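Local coordinates for beta-lactamase (Klebsiella pneumoniae, PDB 6KBY), which probably hydrolyses beta-lactams as a class C beta-lactamase and here carries adenosine monophosphate in its active-site pocket, at residues Leu72-Ala77 / Asp276-Gln281; Ala77-Ser82 / Leu238-Ala243; Gln242-Gln247 / Gln258-Thr263; Ala262-Tyr267 / Ile332-Ala337. All blocks are in the same frame, centred on the assembly; numbering follows the deposited sequence.

Contact 1. Residues Leu72-Ala77 / Asp276-Gln281; sequences LSKTFA and DLMWEQ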
loop_
_atom_site.group_PDB
_atom_site.type_symbol
_atom_site.label_atom_id
_atom_site.label_comp_id
_atom_site.label_asym_id
_atom_site.label_seq_id
_atom_site.Cartn_x
_atom_site.Cartn_y
_atom_site.Cartn_z
ATOM N N LEU A 72 0.810 -1.953 2.136
ATOM C CA LEU A 72 0.787 -1.693 0.702
ATOM C C LEU A 72 -0.381 -2.427 0.080
ATOM O O LEU A 72 -0.929 -1.974 -0.929
ATOM C CB LEU A 72 2.093 -2.099 0.026
ATOM C CG LEU A 72 3.345 -1.354 0.476
ATOM C CD1 LEU A 72 4.502 -1.639 -0.462
ATOM C CD2 LEU A 72 3.055 0.125 0.556
ATOM N N SER A 73 -0.810 -3.526 0.720
ATOM C CA SER A 73 -1.943 -4.300 0.237
ATOM C C SER A 73 -3.213 -3.465 0.147
ATOM O O SER A 73 -4.071 -3.749 -0.690
ATOM C CB SER A 73 -2.183 -5.487 1.168
ATOM O OG SER A 73 -1.013 -6.276 1.322
ATOM N N LYS A 74 -3.357 -2.451 1.005
ATOM C CA LYS A 74 -4.567 -1.637 0.970
ATOM C C LYS A 74 -4.726 -0.938 -0.371
ATOM O O LYS A 74 -5.857 -0.692 -0.816
ATOM C CB LYS A 74 -4.547 -0.600 2.093
ATOM C CG LYS A 74 -4.490 -1.195 3.492
ATOM C CD LYS A 74 -4.785 -0.145 4.556
ATOM C CE LYS A 74 -5.080 -0.776 5.908
ATOM N NZ LYS A 74 -3.960 -1.646 6.358
ATOM N N THR A 75 -3.611 -0.592 -1.027
ATOM C CA THR A 75 -3.721 0.080 -2.317
ATOM C C THR A 75 -4.250 -0.859 -3.391
ATOM O O THR A 75 -4.838 -0.394 -4.371
ATOM C CB THR A 75 -2.388 0.704 -2.761
ATOM O OG1 THR A 75 -1.432 -0.320 -3.086
ATOM C CG2 THR A 75 -1.817 1.634 -1.704
ATOM N N PHE A 76 -4.040 -2.171 -3.235
ATOM C CA PHE A 76 -4.621 -3.129 -4.171
ATOM C C PHE A 76 -6.125 -3.253 -3.970
ATOM O O PHE A 76 -6.874 -3.371 -4.943
ATOM C CB PHE A 76 -3.914 -4.482 -4.054
ATOM C CG PHE A 76 -2.476 -4.428 -4.484
ATOM C CD1 PHE A 76 -1.489 -4.042 -3.590
ATOM C CD2 PHE A 76 -2.112 -4.684 -5.795
ATOM C CE1 PHE A 76 -0.165 -3.948 -3.988
ATOM C CE2 PHE A 76 -0.785 -4.592 -6.200
ATOM C CZ PHE A 76 0.185 -4.225 -5.292
ATOM N N ALA A 77 -6.585 -3.222 -2.717
ATOM C CA ALA A 77 -8.021 -3.185 -2.462
ATOM C C ALA A 77 -8.645 -1.946 -3.095
ATOM O O ALA A 77 -9.725 -2.021 -3.696
ATOM C CB ALA A 77 -8.292 -3.227 -0.956
ATOM N N ASP A 276 -6.348 9.965 -0.670
ATOM C CA ASP A 276 -6.921 9.456 -1.908
ATOM C C ASP A 276 -7.649 8.144 -1.598
ATOM O O ASP A 276 -8.012 7.888 -0.447
ATOM C CB ASP A 276 -5.830 9.254 -2.967
ATOM C CG ASP A 276 -4.955 10.486 -3.215
ATOM O OD1 ASP A 276 -5.287 11.636 -2.848
ATOM O OD2 ASP A 276 -3.872 10.249 -3.818
ATOM N N LEU A 277 -7.867 7.291 -2.598
ATOM C CA LEU A 277 -8.455 5.976 -2.341
ATOM C C LEU A 277 -7.291 5.093 -1.902
ATOM O O LEU A 277 -6.530 4.556 -2.719
ATOM C CB LEU A 277 -9.173 5.430 -3.571
ATOM C CG LEU A 277 -10.328 4.482 -3.230
ATOM C CD1 LEU A 277 -11.485 5.228 -2.571
ATOM C CD2 LEU A 277 -10.810 3.725 -4.460
ATOM N N MET A 278 -7.130 4.995 -0.576
ATOM C CA MET A 278 -6.020 4.329 0.110
ATOM C C MET A 278 -4.655 4.997 -0.064
ATOM O O MET A 278 -3.948 5.183 0.931
ATOM C CB MET A 278 -5.981 2.821 -0.159
ATOM C CG MET A 278 -7.179 2.100 0.448
ATOM S SD MET A 278 -7.138 2.160 2.246
ATOM C CE MET A 278 -8.888 2.081 2.634
ATOM N N TRP A 279 -4.255 5.361 -1.287
ATOM C CA TRP A 279 -3.040 6.157 -1.444
ATOM C C TRP A 279 -3.167 7.460 -0.664
ATOM O O TRP A 279 -4.270 7.976 -0.454
ATOM C CB TRP A 279 -2.777 6.485 -2.915
ATOM C CG TRP A 279 -2.400 5.322 -3.754
ATOM C CD1 TRP A 279 -3.171 4.715 -4.696
ATOM C CD2 TRP A 279 -1.144 4.634 -3.752
ATOM N NE1 TRP A 279 -2.476 3.685 -5.279
ATOM C CE2 TRP A 279 -1.228 3.617 -4.717
ATOM C CE3 TRP A 279 0.044 4.779 -3.024
ATOM C CZ2 TRP A 279 -0.169 2.748 -4.977
ATOM C CZ3 TRP A 279 1.098 3.914 -3.285
ATOM C CH2 TRP A 279 0.981 2.909 -4.246
ATOM N N GLU A 280 -2.021 7.992 -0.244
ATOM C CA GLU A 280 -1.930 9.261 0.457
ATOM C C GLU A 280 -0.945 10.134 -0.302
ATOM O O GLU A 280 0.052 9.629 -0.828
ATOM C CB GLU A 280 -1.426 9.032 1.886
ATOM C CG GLU A 280 -2.313 8.075 2.672
ATOM C CD GLU A 280 -1.632 7.479 3.892
ATOM O OE1 GLU A 280 -0.504 7.908 4.230
ATOM O OE2 GLU A 280 -2.225 6.566 4.511
ATOM N N GLN A 281 -1.199 11.439 -0.359
ATOM C CA GLN A 281 -0.316 12.297 -1.132
ATOM C C GLN A 281 -0.119 13.635 -0.442
ATOM O O GLN A 281 -0.904 14.050 0.417
ATOM C CB GLN A 281 -0.816 12.505 -2.564
ATOM C CG GLN A 281 -2.032 13.393 -2.649
ATOM C CD GLN A 281 -2.629 13.433 -4.045
ATOM O OE1 GLN A 281 -2.637 12.431 -4.757
ATOM N NE2 GLN A 281 -3.142 14.596 -4.438
#
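Thr-75 and Trp-279 pack closely where the start of helix 72-86, which follows Ser-71 of an apparent SxxK motif, as in serine beta-lactamases, meets the loop leading into strand 280-283. The threonine methyl comes down over one face of the indole: CG2 of Thr-75 lies 3.6 Å from the centroid of the six-membered ring of Trp-279, only 9° off its normal, a well-formed CH-pi contact. A beta-branched residue suits this place, since the methyl lies over the ring, while the hydroxyl bonds back to the helix and to Tyr-240.

The root of Lys-74 is packed as well. CG of Met-278 comes within 3.3 Å of O of Lys-74, and the flexible methionine, bent at chi2 (-66°), lies obliquely across the lysine with SD of Met-278 3.8 Å from CB of Lys-74. The far end of the lysine, by contrast, leads away from the loop toward the AMP pocket, where NZ is hydrogen-bonded to Asn-158, to O of Ala-227 and to Ser-71, the residue that binds AMP covalently.

Back on the threonine, OG1 of Thr-75 donates a 2.8 Å bond to O of Leu-72, lying in that carbonyl's plane at a C=O...OG1 angle of 160°.

Contact 2. Residues Ala77-Ser82 / Leu238-Ala243; sequences AATLAS and LRYVQA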
loop_
_atom_site.group_PDB
_atom_site.type_symbol
_atom_site.label_atom_id
_atom_site.label_comp_id
_atom_site.label_asym_id
_atom_site.label_seq_id
_atom_site.Cartn_x
_atom_site.Cartn_y
_atom_site.Cartn_z
ATOM N N ALA A 77 -6.585 -3.222 -2.717
ATOM C CA ALA A 77 -8.021 -3.185 -2.462
ATOM C C ALA A 77 -8.645 -1.946 -3.095
ATOM O O ALA A 77 -9.725 -2.021 -3.696
ATOM C CB ALA A 77 -8.292 -3.227 -0.956
ATOM N N ALA A 78 -7.970 -0.799 -2.986
ATOM C CA ALA A 78 -8.468 0.421 -3.613
ATOM C C ALA A 78 -8.449 0.313 -5.130
ATOM O O ALA A 78 -9.395 0.757 -5.796
ATOM C CB ALA A 78 -7.655 1.630 -3.158
ATOM N N THR A 79 -7.369 -0.227 -5.703
ATOM C CA THR A 79 -7.333 -0.388 -7.152
ATOM C C THR A 79 -8.473 -1.280 -7.625
ATOM O O THR A 79 -9.102 -1.001 -8.650
ATOM C CB THR A 79 -5.969 -0.925 -7.596
ATOM O OG1 THR A 79 -4.938 -0.013 -7.192
ATOM C CG2 THR A 79 -5.910 -1.065 -9.114
ATOM N N LEU A 80 -8.783 -2.334 -6.865
ATOM C CA LEU A 80 -9.908 -3.192 -7.225
ATOM C C LEU A 80 -11.231 -2.443 -7.146
ATOM O O LEU A 80 -12.074 -2.567 -8.043
ATOM C CB LEU A 80 -9.934 -4.437 -6.338
ATOM C CG LEU A 80 -10.963 -5.478 -6.793
ATOM C CD1 LEU A 80 -10.532 -6.143 -8.098
ATOM C CD2 LEU A 80 -11.212 -6.513 -5.705
ATOM N N ALA A 81 -11.438 -1.665 -6.082
ATOM C CA ALA A 81 -12.665 -0.876 -5.981
ATOM C C ALA A 81 -12.768 0.128 -7.118
ATOM O O ALA A 81 -13.851 0.338 -7.681
ATOM C CB ALA A 81 -12.720 -0.164 -4.631
ATOM N N SER A 82 -11.647 0.758 -7.472
ATOM C CA SER A 82 -11.638 1.703 -8.576
ATOM C C SER A 82 -11.937 0.999 -9.895
ATOM O O SER A 82 -12.665 1.533 -10.744
ATOM C CB SER A 82 -10.281 2.401 -8.611
ATOM O OG SER A 82 -10.264 3.407 -9.594
ATOM N N LEU A 238 7.743 -2.287 -8.559
ATOM C CA LEU A 238 8.176 -1.201 -9.429
ATOM C C LEU A 238 7.307 -1.132 -10.678
ATOM O O LEU A 238 6.990 -0.039 -11.162
ATOM C CB LEU A 238 9.654 -1.335 -9.786
ATOM C CG LEU A 238 10.285 -0.070 -10.383
ATOM C CD1 LEU A 238 10.311 1.066 -9.362
ATOM C CD2 LEU A 238 11.681 -0.358 -10.911
ATOM N N ARG A 239 6.899 -2.287 -11.208
ATOM C CA ARG A 239 5.954 -2.286 -12.321
ATOM C C ARG A 239 4.639 -1.623 -11.917
ATOM O O ARG A 239 4.069 -0.832 -12.675
ATOM C CB ARG A 239 5.719 -3.717 -12.804
ATOM C CG ARG A 239 4.809 -3.793 -14.008
ATOM C CD ARG A 239 4.693 -5.192 -14.600
ATOM N NE ARG A 239 3.654 -5.196 -15.622
ATOM C CZ ARG A 239 3.858 -4.874 -16.895
ATOM N NH1 ARG A 239 5.073 -4.543 -17.318
ATOM N NH2 ARG A 239 2.843 -4.883 -17.750
ATOM N N TYR A 240 4.161 -1.919 -10.708
ATOM C CA TYR A 240 2.945 -1.296 -10.184
ATOM C C TYR A 240 3.104 0.215 -10.105
ATOM O O TYR A 240 2.178 0.966 -10.444
ATOM C CB TYR A 240 2.693 -1.873 -8.798
ATOM C CG TYR A 240 1.440 -1.495 -8.039
ATOM C CD1 TYR A 240 0.169 -1.692 -8.573
ATOM C CD2 TYR A 240 1.539 -1.049 -6.730
ATOM C CE1 TYR A 240 -0.969 -1.417 -7.829
ATOM C CE2 TYR A 240 0.419 -0.774 -5.983
ATOM C CZ TYR A 240 -0.833 -0.959 -6.537
ATOM O OH TYR A 240 -1.970 -0.718 -5.795
ATOM N N VAL A 241 4.271 0.677 -9.656
ATOM C CA VAL A 241 4.536 2.113 -9.599
ATOM C C VAL A 241 4.530 2.718 -11.002
ATOM O O VAL A 241 3.914 3.762 -11.244
ATOM C CB VAL A 241 5.855 2.371 -8.850
ATOM C CG1 VAL A 241 6.322 3.811 -9.035
ATOM C CG2 VAL A 241 5.692 2.037 -7.371
ATOM N N GLN A 242 5.211 2.065 -11.951
ATOM C CA GLN A 242 5.207 2.560 -13.324
ATOM C C GLN A 242 3.800 2.593 -13.904
ATOM O O GLN A 242 3.439 3.534 -14.622
ATOM C CB GLN A 242 6.124 1.706 -14.201
ATOM C CG GLN A 242 7.594 1.871 -13.903
ATOM C CD GLN A 242 8.432 1.581 -15.125
ATOM O OE1 GLN A 242 8.638 0.422 -15.484
ATOM N NE2 GLN A 242 8.892 2.632 -15.793
ATOM N N ALA A 243 3.006 1.558 -13.636
ATOM C CA ALA A 243 1.630 1.538 -14.125
ATOM C C ALA A 243 0.829 2.694 -13.538
ATOM O O ALA A 243 0.006 3.318 -14.228
ATOM C CB ALA A 243 0.981 0.201 -13.763
HETATM O O HOH W 1 -2.779 1.878 -7.533
#
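Tyr-240 reaches out from helix 234-244 toward Thr-79 on helix 72-86, and these two side chains alone bring the segments together; even the nearest CA atoms, those of the same pair, stand 10.8 Å apart. This is a buried helix-helix contact of the class C beta-lactamase fold, with the tyrosine side chain about 11 Å from that of Ser-71. The two side chains run past one another in opposite directions and overlap at their ends, so that OG1 of Thr-79 sits at the edge of the tyrosine ring, near its plane, 3.4 Å from OH of Tyr-240.

Torsions set this up. With CG opposite the backbone N (chi1 -175°), the long phenol spans the gap between the helices. In Thr-79, OG1 lies beside the backbone N, anti to the carbonyl carbon (chi1 -59°), and reaches back to a hydrogen bond with O of Thr-75, one helical turn earlier. Phe-76 stacks on the tyrosine ring, and Leu-260 of helix 255-262 touches both Thr-79 and Tyr-240.

A water completes the junction, donating to OG1 of Thr-79 at 2.9 Å and making a weak 3.2 Å bond with OH of Tyr-240. The phenol's firmer partner is OG1 of Thr-75. Ring stacking and hydroxyl bonding thus both join the helices, with Thr-75 serving the polar ends of both buried side chains.

Contact 3. Residues Gln242-Gln247 / Gln258-Thr263; sequences QANMGQ and QALTAT
Asn-244 and Leu-260 mark the closest approach of the two backbones, their CA atoms 5.7 Å apart, where the C-terminal end of helix 234-244 meets the last turn of helix 255-262. The first helix closes in a Schellman motif: N of Gln-247 bonds to O of Gln-242 at 3.0 Å, and N of Gly-246 to O of Ala-243. Gly-246 is the C' residue, and its positive phi (67°) is a conformation glycine adopts with ease.

Leu-260 is the hydrophobic side of the contact and points toward the other helix end, its two methyls dividing the work. CD1 of Leu-260 packs 3.7 Å from CB of Ala-243, a small residue that lets the two helices come close. CD2 lies beside the amide of Asn-244, 3.8 Å from ND2, the asparagine crossing the leucine at about a right angle.

Asparagine suits this spot because its amide can both give and take: ND2 is hydrogen-bonded to O of Tyr-240, one turn back in its own helix, and OD1 to NE2 of His-264 beyond the second helix. Both ends of the buried amide are therefore satisfied, and its rotation is fixed.

A water bridges the two segments, donating to O of Asn-244 at 2.9 Å and hydrogen-bonded to OG1 of Thr-261. Within residues 258-263 a further bond is internal: OG1 of Thr-263 donates to O of Leu-260 at 2.7 Å, in the carbonyl plane, and that oxygen also accepts from N of Thr-263.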
loop_
_atom_site.group_PDB
_atom_site.type_symbol
_atom_site.label_atom_id
_atom_site.label_comp_id
_atom_site.label_asym_id
_atom_site.label_seq_id
_atom_site.Cartn_x
_atom_site.Cartn_y
_atom_site.Cartn_z
ATOM N N GLN A 242 5.211 2.065 -11.951
ATOM C CA GLN A 242 5.207 2.560 -13.324
ATOM C C GLN A 242 3.800 2.593 -13.904
ATOM O O GLN A 242 3.439 3.534 -14.622
ATOM C CB GLN A 242 6.124 1.706 -14.201
ATOM C CG GLN A 242 7.594 1.871 -13.903
ATOM C CD GLN A 242 8.432 1.581 -15.125
ATOM O OE1 GLN A 242 8.638 0.422 -15.484
ATOM N NE2 GLN A 242 8.892 2.632 -15.793
ATOM N N ALA A 243 3.006 1.558 -13.636
ATOM C CA ALA A 243 1.630 1.538 -14.125
ATOM C C ALA A 243 0.829 2.694 -13.538
ATOM O O ALA A 243 0.006 3.318 -14.228
ATOM C CB ALA A 243 0.981 0.201 -13.763
ATOM N N ASN A 244 1.056 2.990 -12.256
ATOM C CA ASN A 244 0.437 4.135 -11.602
ATOM C C ASN A 244 0.893 5.467 -12.185
ATOM O O ASN A 244 0.220 6.479 -11.961
ATOM C CB ASN A 244 0.677 4.086 -10.089
ATOM C CG ASN A 244 -0.393 3.294 -9.365
ATOM O OD1 ASN A 244 -1.499 3.794 -9.147
ATOM N ND2 ASN A 244 -0.085 2.045 -9.006
ATOM N N MET A 245 1.991 5.493 -12.938
ATOM C CA MET A 245 2.431 6.689 -13.645
ATOM C C MET A 245 2.175 6.608 -15.143
ATOM O O MET A 245 2.696 7.433 -15.902
ATOM C CB MET A 245 3.900 6.983 -13.339
ATOM C CG MET A 245 4.132 7.265 -11.864
ATOM S SD MET A 245 5.762 7.934 -11.472
ATOM C CE MET A 245 6.811 6.513 -11.733
ATOM N N GLY A 246 1.372 5.644 -15.583
ATOM C CA GLY A 246 0.987 5.559 -16.978
ATOM C C GLY A 246 2.116 5.232 -17.922
ATOM O O GLY A 246 2.028 5.540 -19.114
ATOM N N GLN A 247 3.183 4.613 -17.431
ATOM C CA GLN A 247 4.373 4.415 -18.244
ATOM C C GLN A 247 4.347 3.138 -19.065
ATOM O O GLN A 247 5.211 2.966 -19.935
ATOM C CB GLN A 247 5.615 4.399 -17.358
ATOM C CG GLN A 247 5.934 5.729 -16.717
ATOM C CD GLN A 247 7.202 5.648 -15.890
ATOM O OE1 GLN A 247 7.213 5.066 -14.811
ATOM N NE2 GLN A 247 8.284 6.210 -16.405
ATOM N N GLN A 258 -7.330 3.435 -16.269
ATOM C CA GLN A 258 -8.265 4.373 -15.662
ATOM C C GLN A 258 -8.438 4.073 -14.183
ATOM O O GLN A 258 -8.480 4.992 -13.356
ATOM C CB GLN A 258 -9.620 4.281 -16.362
ATOM C CG GLN A 258 -9.620 4.669 -17.821
ATOM C CD GLN A 258 -10.940 4.337 -18.491
ATOM O OE1 GLN A 258 -11.992 4.333 -17.848
ATOM N NE2 GLN A 258 -10.891 4.047 -19.787
ATOM N N ALA A 259 -8.542 2.791 -13.835
ATOM C CA ALA A 259 -8.735 2.400 -12.444
ATOM C C ALA A 259 -7.539 2.802 -11.594
ATOM O O ALA A 259 -7.701 3.363 -10.502
ATOM C CB ALA A 259 -8.955 0.891 -12.371
ATOM N N LEU A 260 -6.325 2.510 -12.074
ATOM C CA LEU A 260 -5.114 2.880 -11.344
ATOM C C LEU A 260 -5.069 4.379 -11.098
ATOM O O LEU A 260 -4.885 4.841 -9.964
ATOM C CB LEU A 260 -3.885 2.458 -12.143
ATOM C CG LEU A 260 -3.601 0.958 -12.201
ATOM C CD1 LEU A 260 -2.716 0.661 -13.408
ATOM C CD2 LEU A 260 -2.942 0.492 -10.904
ATOM N N THR A 261 -5.234 5.156 -12.163
ATOM C CA THR A 261 -5.123 6.601 -12.043
ATOM C C THR A 261 -6.176 7.152 -11.098
ATOM O O THR A 261 -5.885 8.026 -10.278
ATOM C CB THR A 261 -5.242 7.212 -13.437
ATOM O OG1 THR A 261 -4.128 6.768 -14.220
ATOM C CG2 THR A 261 -5.275 8.741 -13.385
ATOM N N ALA A 262 -7.401 6.628 -11.175
ATOM C CA ALA A 262 -8.485 7.163 -10.360
ATOM C C ALA A 262 -8.279 6.926 -8.872
ATOM O O ALA A 262 -8.885 7.638 -8.062
ATOM C CB ALA A 262 -9.841 6.605 -10.805
ATOM N N THR A 263 -7.446 5.953 -8.478
ATOM C CA THR A 263 -7.176 5.800 -7.048
ATOM C C THR A 263 -6.448 7.004 -6.476
ATOM O O THR A 263 -6.416 7.158 -5.247
ATOM C CB THR A 263 -6.362 4.545 -6.702
ATOM O OG1 THR A 263 -5.051 4.633 -7.270
ATOM C CG2 THR A 263 -7.053 3.261 -7.140
HETATM O O HOH W 2 -1.609 7.926 -13.615
#

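Contact 4. Residues Ala262-Tyr267 / Ile332-Ala337; sequences ATHTGY and IAFVPA
His-264 and Phe-334 are the two side chains that meet between the turn after helix 255-262 and the end of strand 328-335 of the central antiparallel sheet. Their rings are inclined at 58° with centroids 5.7 Å apart, an oblique pairing. The imidazole comes in at the rim of the phenyl group: NE2 of His-264 is 4.0 Å from CZ of Phe-334, and CE1 of His-264 lies in the phenyl plane, 4.0 Å from CE2 of Phe-334.

In the next shell the phenylalanine has several partners. CG2 of Ile-332 also meets its edge, Trp-279 packs with it edge-to-face, and Val-241 of helix 234-244 touches it as well. A flat ring can touch both the sheet and the helix in this way. Its chi1 of 60° sets CG between the backbone N and the carbonyl carbon, directing the ring toward the histidine.

The histidine is positioned by its backbone. Residues Ala-262 to Thr-265 form a type I beta turn, closed by N of Thr-265 on O of Ala-262 at 3.1 Å. OG1 of Thr-265 adds a 2.8 Å bond to the same oxygen, approaching from the same face of the carbonyl and tilted 24° from its plane.

Trp-279 also meets the imidazole edge-to-face. Since the amide oxygen of Asn-244, the partner of NE2, can only accept, NE2 probably carries a proton, and the same edge of the imidazole that donates to the asparagine also touches the phenyl rim.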
loop_
_atom_site.group_PDB
_atom_site.type_symbol
_atom_site.label_atom_id
_atom_site.label_comp_id
_atom_site.label_asym_id
_atom_site.label_seq_id
_atom_site.Cartn_x
_atom_site.Cartn_y
_atom_site.Cartn_z
ATOM N N ALA A 262 -7.401 6.628 -11.175
ATOM C CA ALA A 262 -8.485 7.163 -10.360
ATOM C C ALA A 262 -8.279 6.926 -8.872
ATOM O O ALA A 262 -8.885 7.638 -8.062
ATOM C CB ALA A 262 -9.841 6.605 -10.805
ATOM N N THR A 263 -7.446 5.953 -8.478
ATOM C CA THR A 263 -7.176 5.800 -7.048
ATOM C C THR A 263 -6.448 7.004 -6.476
ATOM O O THR A 263 -6.416 7.158 -5.247
ATOM C CB THR A 263 -6.362 4.545 -6.702
ATOM O OG1 THR A 263 -5.051 4.633 -7.270
ATOM C CG2 THR A 263 -7.053 3.261 -7.140
ATOM N N HIS A 264 -5.834 7.828 -7.330
ATOM C CA HIS A 264 -5.114 9.013 -6.882
ATOM C C HIS A 264 -6.022 10.221 -6.691
ATOM O O HIS A 264 -5.513 11.304 -6.382
ATOM C CB HIS A 264 -4.031 9.428 -7.888
ATOM C CG HIS A 264 -3.152 8.318 -8.387
ATOM N ND1 HIS A 264 -2.246 8.525 -9.402
ATOM C CD2 HIS A 264 -3.033 7.014 -8.038
ATOM C CE1 HIS A 264 -1.611 7.398 -9.665
ATOM N NE2 HIS A 264 -2.065 6.466 -8.849
ATOM N N THR A 265 -7.333 10.076 -6.887
ATOM C CA THR A 265 -8.258 11.179 -6.677
ATOM C C THR A 265 -8.230 11.571 -5.206
ATOM O O THR A 265 -8.257 10.707 -4.328
ATOM C CB THR A 265 -9.669 10.728 -7.064
ATOM O OG1 THR A 265 -9.653 10.268 -8.420
ATOM C CG2 THR A 265 -10.657 11.866 -6.940
ATOM N N GLY A 266 -8.148 12.875 -4.938
ATOM C CA GLY A 266 -8.084 13.375 -3.574
ATOM C C GLY A 266 -9.458 13.657 -3.003
ATOM O O GLY A 266 -10.223 14.455 -3.557
ATOM N N TYR A 267 -9.789 13.005 -1.889
ATOM C CA TYR A 267 -11.136 13.048 -1.335
ATOM C C TYR A 267 -11.244 13.764 -0.000
ATOM O O TYR A 267 -12.304 14.330 0.294
ATOM C CB TYR A 267 -11.687 11.627 -1.177
ATOM C CG TYR A 267 -11.910 10.908 -2.482
ATOM C CD1 TYR A 267 -12.895 11.328 -3.360
ATOM C CD2 TYR A 267 -11.137 9.807 -2.838
ATOM C CE1 TYR A 267 -13.115 10.672 -4.550
ATOM C CE2 TYR A 267 -11.351 9.137 -4.031
ATOM C CZ TYR A 267 -12.341 9.578 -4.884
ATOM O OH TYR A 267 -12.591 8.934 -6.078
ATOM N N ILE A 332 6.503 2.696 -0.435
ATOM C CA ILE A 332 6.476 3.129 -1.826
ATOM C C ILE A 332 6.255 4.629 -1.856
ATOM O O ILE A 332 5.386 5.144 -1.142
ATOM C CB ILE A 332 5.325 2.463 -2.609
ATOM C CG1 ILE A 332 5.653 1.004 -2.872
ATOM C CG2 ILE A 332 5.020 3.241 -3.916
ATOM C CD1 ILE A 332 4.603 0.255 -3.649
ATOM N N ALA A 333 6.997 5.319 -2.723
ATOM C CA ALA A 333 6.707 6.714 -3.028
ATOM C C ALA A 333 6.963 6.968 -4.505
ATOM O O ALA A 333 7.889 6.395 -5.089
ATOM C CB ALA A 333 7.568 7.670 -2.195
ATOM N N PHE A 334 6.153 7.837 -5.107
ATOM C CA PHE A 334 6.386 8.214 -6.492
ATOM C C PHE A 334 5.852 9.614 -6.751
ATOM O O PHE A 334 4.910 10.069 -6.095
ATOM C CB PHE A 334 5.853 7.172 -7.491
ATOM C CG PHE A 334 4.363 6.908 -7.408
ATOM C CD1 PHE A 334 3.838 6.034 -6.465
ATOM C CD2 PHE A 334 3.492 7.502 -8.306
ATOM C CE1 PHE A 334 2.476 5.776 -6.417
ATOM C CE2 PHE A 334 2.131 7.249 -8.264
ATOM C CZ PHE A 334 1.625 6.388 -7.316
ATOM N N VAL A 335 6.476 10.284 -7.709
ATOM C CA VAL A 335 6.114 11.635 -8.114
ATOM C C VAL A 335 5.813 11.600 -9.603
ATOM O O VAL A 335 6.728 11.587 -10.430
ATOM C CB VAL A 335 7.245 12.633 -7.804
ATOM C CG1 VAL A 335 6.856 14.029 -8.256
ATOM C CG2 VAL A 335 7.603 12.620 -6.322
ATOM N N PRO A 336 4.533 11.569 -9.989
ATOM C CA PRO A 336 4.226 11.374 -11.420
ATOM C C PRO A 336 4.823 12.437 -12.331
ATOM O O PRO A 336 5.278 12.113 -13.436
ATOM C CB PRO A 336 2.692 11.337 -11.449
ATOM C CG PRO A 336 2.313 10.851 -10.062
ATOM C CD PRO A 336 3.328 11.493 -9.143
ATOM N N ALA A 337 4.890 13.691 -11.877
ATOM C CA ALA A 337 5.435 14.757 -12.716
ATOM C C ALA A 337 6.883 14.501 -13.092
ATOM O O ALA A 337 7.349 14.976 -14.137
ATOM C CB ALA A 337 5.351 16.089 -11.980
#

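The four contacts lie close together, their centres about 7 to 12 Å apart; contacts 2 and 3 are the nearest pair. Helix 72-86 serves contacts 1 and 2, and helix 234-244 serves contacts 2 and 3. Helix 255-262 and strand 266-270 follow directly on one another, joining contacts 3 and 4, and contacts 1 and 4 both reach the large antiparallel sheet. Along the chain, contacts 2 and 3 fall within the span bridged by contact 1, whereas contacts 1 and 4 interleave. Together they tie the helix that begins beside the AMP-binding Ser-71 to its neighbours, so the helix that carries Lys-74 is packed against other helices and the sheet at buried contacts.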